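PDB 3IUS: NAD-dependent epimerase/dehydratase domain-containing protein from Ruegeria pomeroyi DSS-3, which is of unknown function but belongs to the NAD-dependent epimerase/dehydratase family, of atypical SDR type, and so probably binds a dinucleotide cofactor. Local coordinates for residues 13-18 and 152-157; 160-165 and 275-280; 168-173 and 229-234. All coordinates share one frame; numbering follows the deposited sequence.

The three contacts run outward from the Rossmann core to the surface segments around helices 215-226 and 273-282. Contact 1 is partly buried, with its centre about 6 Å from the centre of the chain; contacts 2 and 3 lie near the surface, at about 18 and 26 Å. Contact 1 touches contact 2 through its Tyr155, whose ring packs on Leu277 and Leu280, while contact 3 is nested in the loop that contact 2 closes and meets it where Lys164 packs on Ile170. Their chemistry differs accordingly: one phenol hydrogen bond at the glycine-rich turn, apolar packing without a hydrogen bond across contact 2, and backbone pairing reinforced by an arginine in contact 3.

Contact 1: 13-18 and 152-157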
loop_
_atom_site.group_PDB
_atom_site.type_symbol
_atom_site.label_atom_id
_atom_site.label_comp_id
_atom_site.label_asym_id
_atom_site.label_seq_id
_atom_site.Cartn_x
_atom_site.Cartn_y
_atom_site.Cartn_z
ATOM N N HIS A 13 5.407 -10.970 -1.131
ATOM C CA HIS A 13 4.743 -10.801 -2.417
ATOM C C HIS A 13 3.248 -11.077 -2.291
ATOM O O HIS A 13 2.790 -12.185 -2.569
ATOM C CB HIS A 13 5.351 -11.767 -3.426
ATOM C CG HIS A 13 5.004 -11.462 -4.850
ATOM N ND1 HIS A 13 5.659 -10.497 -5.585
ATOM C CD2 HIS A 13 4.089 -12.013 -5.682
ATOM C CE1 HIS A 13 5.153 -10.459 -6.805
ATOM N NE2 HIS A 13 4.200 -11.369 -6.891
ATOM N N GLY A 14 2.492 -10.064 -1.881
ATOM C CA GLY A 14 1.069 -10.229 -1.637
ATOM C C GLY A 14 0.185 -9.522 -2.647
ATOM O O GLY A 14 0.538 -9.393 -3.816
ATOM N N TYR A 15 -0.967 -9.057 -2.177
ATOM C CA TYR A 15 -1.986 -8.457 -3.030
ATOM C C TYR A 15 -1.429 -7.421 -4.008
ATOM O O TYR A 15 -1.629 -7.533 -5.219
ATOM C CB TYR A 15 -3.098 -7.849 -2.168
ATOM C CG TYR A 15 -4.267 -7.319 -2.966
ATOM C CD1 TYR A 15 -5.215 -8.183 -3.506
ATOM C CD2 TYR A 15 -4.423 -5.958 -3.177
ATOM C CE1 TYR A 15 -6.283 -7.697 -4.245
ATOM C CE2 TYR A 15 -5.482 -5.464 -3.912
ATOM C CZ TYR A 15 -6.411 -6.334 -4.441
ATOM O OH TYR A 15 -7.462 -5.833 -5.171
ATOM N N THR A 16 -0.724 -6.427 -3.477
ATOM C CA THR A 16 -0.186 -5.336 -4.285
ATOM C C THR A 16 0.925 -5.790 -5.228
ATOM O O THR A 16 0.878 -5.518 -6.425
ATOM C CB THR A 16 0.331 -4.187 -3.395
ATOM O OG1 THR A 16 -0.777 -3.584 -2.715
ATOM C CG2 THR A 16 1.049 -3.129 -4.221
ATOM N N ALA A 17 1.926 -6.474 -4.686
ATOM C CA ALA A 17 3.077 -6.905 -5.478
ATOM C C ALA A 17 2.685 -7.851 -6.620
ATOM O O ALA A 17 3.330 -7.874 -7.664
ATOM C CB ALA A 17 4.126 -7.553 -4.575
ATOM N N ARG A 18 1.620 -8.625 -6.421
ATOM C CA ARG A 18 1.145 -9.549 -7.450
ATOM C C ARG A 18 0.570 -8.835 -8.671
ATOM O O ARG A 18 0.728 -9.306 -9.798
ATOM C CB ARG A 18 0.132 -10.539 -6.868
ATOM C CG ARG A 18 0.789 -11.571 -5.973
ATOM C CD ARG A 18 -0.218 -12.353 -5.162
ATOM N NE ARG A 18 0.432 -12.963 -4.007
ATOM C CZ ARG A 18 -0.169 -13.776 -3.147
ATOM N NH1 ARG A 18 -1.448 -14.088 -3.311
ATOM N NH2 ARG A 18 0.514 -14.276 -2.122
ATOM N N ALA A 152 -2.019 4.672 0.707
ATOM C CA ALA A 152 -3.301 4.878 1.356
ATOM C C ALA A 152 -3.993 3.525 1.506
ATOM O O ALA A 152 -3.396 2.476 1.242
ATOM C CB ALA A 152 -4.151 5.851 0.545
ATOM N N GLY A 153 -5.245 3.540 1.950
ATOM C CA GLY A 153 -6.024 2.318 2.067
ATOM C C GLY A 153 -6.246 1.671 0.711
ATOM O O GLY A 153 -6.798 2.290 -0.203
ATOM N N ILE A 154 -5.816 0.423 0.578
ATOM C CA ILE A 154 -5.833 -0.259 -0.712
ATOM C C ILE A 154 -7.179 -0.905 -1.042
ATOM O O ILE A 154 -7.798 -1.549 -0.190
ATOM C CB ILE A 154 -4.729 -1.332 -0.780
ATOM C CG1 ILE A 154 -3.363 -0.711 -0.464
ATOM C CG2 ILE A 154 -4.715 -1.997 -2.151
ATOM C CD1 ILE A 154 -2.269 -1.728 -0.257
ATOM N N TYR A 155 -7.627 -0.725 -2.280
ATOM C CA TYR A 155 -8.793 -1.446 -2.782
ATOM C C TYR A 155 -8.593 -1.856 -4.235
ATOM O O TYR A 155 -7.672 -1.386 -4.911
ATOM C CB TYR A 155 -10.088 -0.644 -2.587
ATOM C CG TYR A 155 -10.355 0.449 -3.614
ATOM C CD1 TYR A 155 -11.390 0.325 -4.536
ATOM C CD2 TYR A 155 -9.588 1.615 -3.648
ATOM C CE1 TYR A 155 -11.651 1.325 -5.466
ATOM C CE2 TYR A 155 -9.843 2.622 -4.578
ATOM C CZ TYR A 155 -10.871 2.466 -5.490
ATOM O OH TYR A 155 -11.139 3.461 -6.409
ATOM N N GLY A 156 -9.447 -2.752 -4.707
ATOM C CA GLY A 156 -9.288 -3.316 -6.034
ATOM C C GLY A 156 -10.039 -4.622 -6.200
ATOM O O GLY A 156 -10.852 -4.994 -5.350
ATOM N N PRO A 157 -9.777 -5.333 -7.305
ATOM C CA PRO A 157 -10.459 -6.606 -7.554
ATOM C C PRO A 157 -10.221 -7.555 -6.389
ATOM O O PRO A 157 -9.083 -7.694 -5.948
ATOM C CB PRO A 157 -9.764 -7.135 -8.812
ATOM C CG PRO A 157 -9.188 -5.930 -9.472
ATOM C CD PRO A 157 -8.795 -5.009 -8.354
#
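The glycine-rich turn of the Rossmann fold, between strand 7-11 and helix 15-24, here faces the end of strand 146-155 through Tyr15 and Thr16. Tyr15 carries most of the contact. Its CG stands anti to the backbone N (chi1 -174°), which sends the ring across to the other segment, where the phenol OH donates a hydrogen bond to Pro157 O at 2.6 Å. The carbonyl oxygen lies in the plane of the ring, at its edge, but the hydroxyl sits above the carbonyl plane, 39° out of it. Tyrosine suits the place because it spans the distance and ends in a donor. Gly156 C lies 3.0 Å from Tyr15 OH; a CB on Gly156 would collide with that hydroxyl, and the backbone angles would also press it against the carbonyl oxygen of Tyr155, so glycine is the residue that fits. Along another part of the ring edge, Tyr15 CE2 meets Ile154 CG2 at 4.0 Å, the two side chains passing antiparallel. Thr16 crosses Ile154 at about a right angle, with OG1 3.4 Å from Ile154 CD1; Ile188 of helix 185-197 touches both residues. Behind the turn, Arg18 NE bonds to His13 O at 2.9 Å, tying the helix back to the loop. Gly14 and Ala17 fit the GxGxxA pattern, consistent with the dinucleotide-binding turn of an NAD-dependent Rossmann fold.

Contact 2: 160-165 and 275-280; sequences GPFSKL and VGLEAL
Phe162 points its ring edge-on at helix 273-282 in an apolar loop-to-helix packing, and Pro161 and Gly160 add contacts beside it. The loop leaves strand 146-155 of the Rossmann-type sheet, and residues 161-164 have helical backbone angles without the regular hydrogen bonds of a helix. Phe162 CG is anti to its own carbonyl carbon (chi1 -56°), and the CA-CB bond is directed toward the helix, so the far end of the ring arrives first. There Phe162 CZ comes to 3.4 Å from Leu277 O, which lies near the ring plane; the weakly positive hydrogens of an aromatic rim make this a tolerable neighbour for a carbonyl oxygen. On the same rim Phe162 CE2 lies 4.1 Å from Leu280 CB, and these two side chains cross obliquely. One face of the ring is covered from within the loop by Pro161 CG, 4.0 Å above the plane and offset toward the rim. The proline thus serves two neighbours, since its ring also crosses Leu277 obliquely. Proline suits this site as a compact, rigid apolar group. Leu277 and Leu280, one helical turn apart, present branched side chains to the loop and also pack on Tyr155, so they join the loop to the sheet. Helix 215-226 also touches the loop, Ala222 on Pro161 and Gln226 on Phe162. A CB on Gly160 would clash with Pro161 CD and press on the helix, whereas the bare Gly160 CA settles 4.1 Å from Leu280 CD2.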
loop_
_atom_site.group_PDB
_atom_site.type_symbol
_atom_site.label_atom_id
_atom_site.label_comp_id
_atom_site.label_asym_id
_atom_site.label_seq_id
_atom_site.Cartn_x
_atom_site.Cartn_y
_atom_site.Cartn_z
ATOM N N GLY A 160 -12.951 -5.371 -2.637
ATOM C CA GLY A 160 -13.931 -4.321 -2.830
ATOM C C GLY A 160 -15.112 -4.499 -1.899
ATOM O O GLY A 160 -15.178 -5.481 -1.160
ATOM N N PRO A 161 -16.063 -3.557 -1.942
ATOM C CA PRO A 161 -17.169 -3.518 -0.986
ATOM C C PRO A 161 -18.392 -4.332 -1.404
ATOM O O PRO A 161 -19.302 -4.499 -0.593
ATOM C CB PRO A 161 -17.509 -2.034 -0.961
ATOM C CG PRO A 161 -17.330 -1.627 -2.393
ATOM C CD PRO A 161 -16.181 -2.473 -2.934
ATOM N N PHE A 162 -18.410 -4.840 -2.633
ATOM C CA PHE A 162 -19.587 -5.545 -3.139
ATOM C C PHE A 162 -19.717 -6.964 -2.590
ATOM O O PHE A 162 -20.811 -7.526 -2.557
ATOM C CB PHE A 162 -19.614 -5.525 -4.669
ATOM C CG PHE A 162 -19.557 -4.139 -5.242
ATOM C CD1 PHE A 162 -20.679 -3.332 -5.250
ATOM C CD2 PHE A 162 -18.371 -3.627 -5.742
ATOM C CE1 PHE A 162 -20.627 -2.056 -5.759
ATOM C CE2 PHE A 162 -18.314 -2.352 -6.256
ATOM C CZ PHE A 162 -19.437 -1.560 -6.264
ATOM N N SER A 163 -18.598 -7.534 -2.153
ATOM C CA SER A 163 -18.615 -8.813 -1.453
ATOM C C SER A 163 -19.211 -8.620 -0.062
ATOM O O SER A 163 -19.804 -9.530 0.513
ATOM C CB SER A 163 -17.193 -9.354 -1.319
ATOM O OG SER A 163 -16.423 -8.525 -0.463
ATOM N N LYS A 164 -19.050 -7.409 0.455
ATOM C CA LYS A 164 -19.412 -7.058 1.822
ATOM C C LYS A 164 -20.920 -6.842 2.003
ATOM O O LYS A 164 -21.408 -6.691 3.124
ATOM C CB LYS A 164 -18.627 -5.801 2.209
ATOM C CG LYS A 164 -18.923 -5.186 3.560
ATOM C CD LYS A 164 -17.835 -4.169 3.885
ATOM C CE LYS A 164 -18.356 -2.994 4.701
ATOM N NZ LYS A 164 -17.335 -1.903 4.791
ATOM N N LEU A 165 -21.657 -6.849 0.897
ATOM C CA LEU A 165 -23.075 -6.505 0.917
ATOM C C LEU A 165 -23.979 -7.723 1.036
ATOM O O LEU A 165 -23.544 -8.857 0.837
ATOM C CB LEU A 165 -23.442 -5.742 -0.356
ATOM C CG LEU A 165 -22.682 -4.450 -0.637
ATOM C CD1 LEU A 165 -22.740 -4.125 -2.121
ATOM C CD2 LEU A 165 -23.248 -3.309 0.199
ATOM N N VAL A 275 -15.423 6.381 -9.446
ATOM C CA VAL A 275 -15.053 5.749 -10.710
ATOM C C VAL A 275 -14.418 4.382 -10.469
ATOM O O VAL A 275 -14.612 3.449 -11.255
ATOM C CB VAL A 275 -14.130 6.639 -11.575
ATOM C CG1 VAL A 275 -14.933 7.774 -12.205
ATOM C CG2 VAL A 275 -13.002 7.185 -10.752
ATOM N N GLY A 276 -13.670 4.264 -9.374
ATOM C CA GLY A 276 -13.096 2.988 -8.987
ATOM C C GLY A 276 -14.174 1.955 -8.679
ATOM O O GLY A 276 -14.107 0.809 -9.129
ATOM N N LEU A 277 -15.170 2.363 -7.907
ATOM C CA LEU A 277 -16.256 1.458 -7.529
ATOM C C LEU A 277 -17.132 1.025 -8.702
ATOM O O LEU A 277 -17.576 -0.126 -8.766
ATOM C CB LEU A 277 -17.126 2.067 -6.420
ATOM C CG LEU A 277 -16.869 1.561 -4.997
ATOM C CD1 LEU A 277 -15.411 1.680 -4.663
ATOM C CD2 LEU A 277 -17.718 2.292 -3.957
ATOM N N GLU A 278 -17.404 1.948 -9.617
ATOM C CA GLU A 278 -18.207 1.622 -10.786
ATOM C C GLU A 278 -17.506 0.569 -11.642
ATOM O O GLU A 278 -18.141 -0.360 -12.133
ATOM C CB GLU A 278 -18.516 2.882 -11.594
ATOM C CG GLU A 278 -19.236 3.944 -10.779
ATOM C CD GLU A 278 -19.557 5.193 -11.575
ATOM O OE1 GLU A 278 -20.531 5.162 -12.359
ATOM O OE2 GLU A 278 -18.844 6.206 -11.404
ATOM N N ALA A 279 -16.192 0.720 -11.810
ATOM C CA ALA A 279 -15.396 -0.252 -12.553
ATOM C C ALA A 279 -15.301 -1.603 -11.846
ATOM O O ALA A 279 -15.372 -2.650 -12.486
ATOM C CB ALA A 279 -13.995 0.299 -12.817
ATOM N N LEU A 280 -15.122 -1.573 -10.528
ATOM C CA LEU A 280 -15.023 -2.795 -9.736
ATOM C C LEU A 280 -16.297 -3.622 -9.819
ATOM O O LEU A 280 -16.247 -4.845 -9.949
ATOM C CB LEU A 280 -14.714 -2.474 -8.272
ATOM C CG LEU A 280 -13.257 -2.664 -7.846
ATOM C CD1 LEU A 280 -12.351 -1.779 -8.673
ATOM C CD2 LEU A 280 -13.075 -2.391 -6.357
#

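Contact 3: 168-173 and 229-234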
loop_
_atom_site.group_PDB
_atom_site.type_symbol
_atom_site.label_atom_id
_atom_site.label_comp_id
_atom_site.label_asym_id
_atom_site.label_seq_id
_atom_site.Cartn_x
_atom_site.Cartn_y
_atom_site.Cartn_z
ATOM N N GLY A 168 -25.958 -8.614 5.854
ATOM C CA GLY A 168 -26.208 -7.938 7.114
ATOM C C GLY A 168 -24.934 -7.659 7.882
ATOM O O GLY A 168 -23.834 -7.784 7.342
ATOM N N GLY A 169 -25.083 -7.276 9.147
ATOM C CA GLY A 169 -23.939 -6.988 9.993
ATOM C C GLY A 169 -23.010 -5.938 9.413
ATOM O O GLY A 169 -21.798 -5.969 9.644
ATOM N N ILE A 170 -23.580 -5.011 8.647
ATOM C CA ILE A 170 -22.827 -3.880 8.109
ATOM C C ILE A 170 -23.402 -2.569 8.632
ATOM O O ILE A 170 -24.618 -2.374 8.653
ATOM C CB ILE A 170 -22.839 -3.854 6.567
ATOM C CG1 ILE A 170 -24.210 -4.286 6.039
ATOM C CG2 ILE A 170 -21.744 -4.749 6.010
ATOM C CD1 ILE A 170 -24.353 -4.173 4.534
ATOM N N ARG A 171 -22.522 -1.674 9.055
ATOM C CA ARG A 171 -22.952 -0.406 9.621
ATOM C C ARG A 171 -22.021 0.709 9.175
ATOM O O ARG A 171 -20.839 0.480 8.923
ATOM C CB ARG A 171 -22.998 -0.499 11.148
ATOM C CG ARG A 171 -21.772 -1.162 11.757
ATOM C CD ARG A 171 -22.149 -2.120 12.881
ATOM N NE ARG A 171 -22.429 -1.446 14.147
ATOM C CZ ARG A 171 -21.500 -1.105 15.036
ATOM N NH1 ARG A 171 -20.218 -1.362 14.791
ATOM N NH2 ARG A 171 -21.848 -0.501 16.166
ATOM N N ARG A 172 -22.566 1.913 9.058
ATOM C CA ARG A 172 -21.759 3.068 8.695
ATOM C C ARG A 172 -21.397 3.847 9.953
ATOM O O ARG A 172 -22.269 4.395 10.625
ATOM C CB ARG A 172 -22.501 3.952 7.685
ATOM C CG ARG A 172 -22.664 3.310 6.307
ATOM C CD ARG A 172 -23.451 4.191 5.347
ATOM N NE ARG A 172 -24.808 4.429 5.834
ATOM C CZ ARG A 172 -25.315 5.634 6.065
ATOM N NH1 ARG A 172 -24.583 6.716 5.828
ATOM N NH2 ARG A 172 -26.558 5.756 6.513
ATOM N N ILE A 173 -20.107 3.877 10.280
ATOM C CA ILE A 173 -19.634 4.601 11.453
ATOM C C ILE A 173 -19.428 6.071 11.112
ATOM O O ILE A 173 -18.649 6.405 10.213
ATOM C CB ILE A 173 -18.299 4.031 11.975
ATOM C CG1 ILE A 173 -18.394 2.517 12.178
ATOM C CG2 ILE A 173 -17.876 4.741 13.250
ATOM C CD1 ILE A 173 -19.450 2.094 13.172
ATOM N N PRO A 229 -30.539 -1.153 -0.036
ATOM C CA PRO A 229 -30.839 -0.091 0.929
ATOM C C PRO A 229 -29.579 0.475 1.564
ATOM O O PRO A 229 -28.618 -0.260 1.787
ATOM C CB PRO A 229 -31.669 -0.813 1.992
ATOM C CG PRO A 229 -32.235 -2.007 1.290
ATOM C CD PRO A 229 -31.157 -2.432 0.345
ATOM N N LEU A 230 -29.598 1.770 1.858
ATOM C CA LEU A 230 -28.506 2.421 2.566
ATOM C C LEU A 230 -28.361 1.809 3.957
ATOM O O LEU A 230 -29.287 1.875 4.769
ATOM C CB LEU A 230 -28.781 3.922 2.668
ATOM C CG LEU A 230 -27.831 4.785 3.496
ATOM C CD1 LEU A 230 -26.439 4.784 2.879
ATOM C CD2 LEU A 230 -28.373 6.204 3.605
ATOM N N PRO A 231 -27.204 1.189 4.233
ATOM C CA PRO A 231 -26.957 0.610 5.557
ATOM C C PRO A 231 -27.141 1.655 6.655
ATOM O O PRO A 231 -26.878 2.838 6.422
ATOM C CB PRO A 231 -25.490 0.176 5.480
ATOM C CG PRO A 231 -25.238 -0.024 4.024
ATOM C CD PRO A 231 -26.059 1.006 3.321
ATOM N N PRO A 232 -27.596 1.226 7.842
ATOM C CA PRO A 232 -27.830 2.153 8.957
ATOM C C PRO A 232 -26.535 2.787 9.454
ATOM O O PRO A 232 -25.475 2.161 9.391
ATOM C CB PRO A 232 -28.416 1.254 10.047
ATOM C CG PRO A 232 -27.942 -0.114 9.716
ATOM C CD PRO A 232 -27.810 -0.182 8.225
ATOM N N ALA A 233 -26.631 4.016 9.948
ATOM C CA ALA A 233 -25.471 4.711 10.487
ATOM C C ALA A 233 -25.477 4.692 12.016
ATOM O O ALA A 233 -26.532 4.656 12.652
ATOM C CB ALA A 233 -25.418 6.142 9.970
ATOM N N VAL A 234 -24.285 4.690 12.595
ATOM C CA VAL A 234 -24.126 4.763 14.041
ATOM C C VAL A 234 -23.043 5.776 14.372
ATOM O O VAL A 234 -21.991 5.798 13.721
ATOM C CB VAL A 234 -23.750 3.393 14.637
ATOM C CG1 VAL A 234 -22.674 2.723 13.796
ATOM C CG2 VAL A 234 -23.296 3.544 16.080
#
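Arg172 holds Pro231 O along one edge of its guanidinium: NE at 2.7 Å and NH2 at 2.9 Å both donate to that one oxygen, which lies in the plane of the group. A bend at chi3 (-62°) turns the group back to reach it. Two backbone bonds run beside this grip. Arg172 N reaches Pro232 O at 2.9 Å and is almost straight (175° at the hydrogen), and Val234 N returns to Arg172 O at 2.8 Å. Arginine suits the place because its flat, charged end also packs: Leu230 CD1 lies 3.3 Å above one guanidinium face and Ala233 CB covers the opposite one. An alanine here would remove both side-chain bonds to Pro231 O and would probably leave the proline-rich approach to the strand less firmly held. On the face of the sheet that carries Ile173 and Val234, their side chains run alongside each other; in the conformer described, Ile173 CD1 comes within 3.3 Å of Val234 CG1, closer than usual. Arg171 lays one guanidinium face over that same Val234 methyl while its NH2 bonds to Ala239 O. Farther out, Ile170 CD1 packs on Pro231 CG, and Ile219 of helix 215-226 touches Pro231 and Arg172. Pro231 and Pro232 lack an N-H to donate, so they pair through their carbonyls, leading into the two-stranded parallel sheet of 172-174 and 233-235 at the edge of the protein.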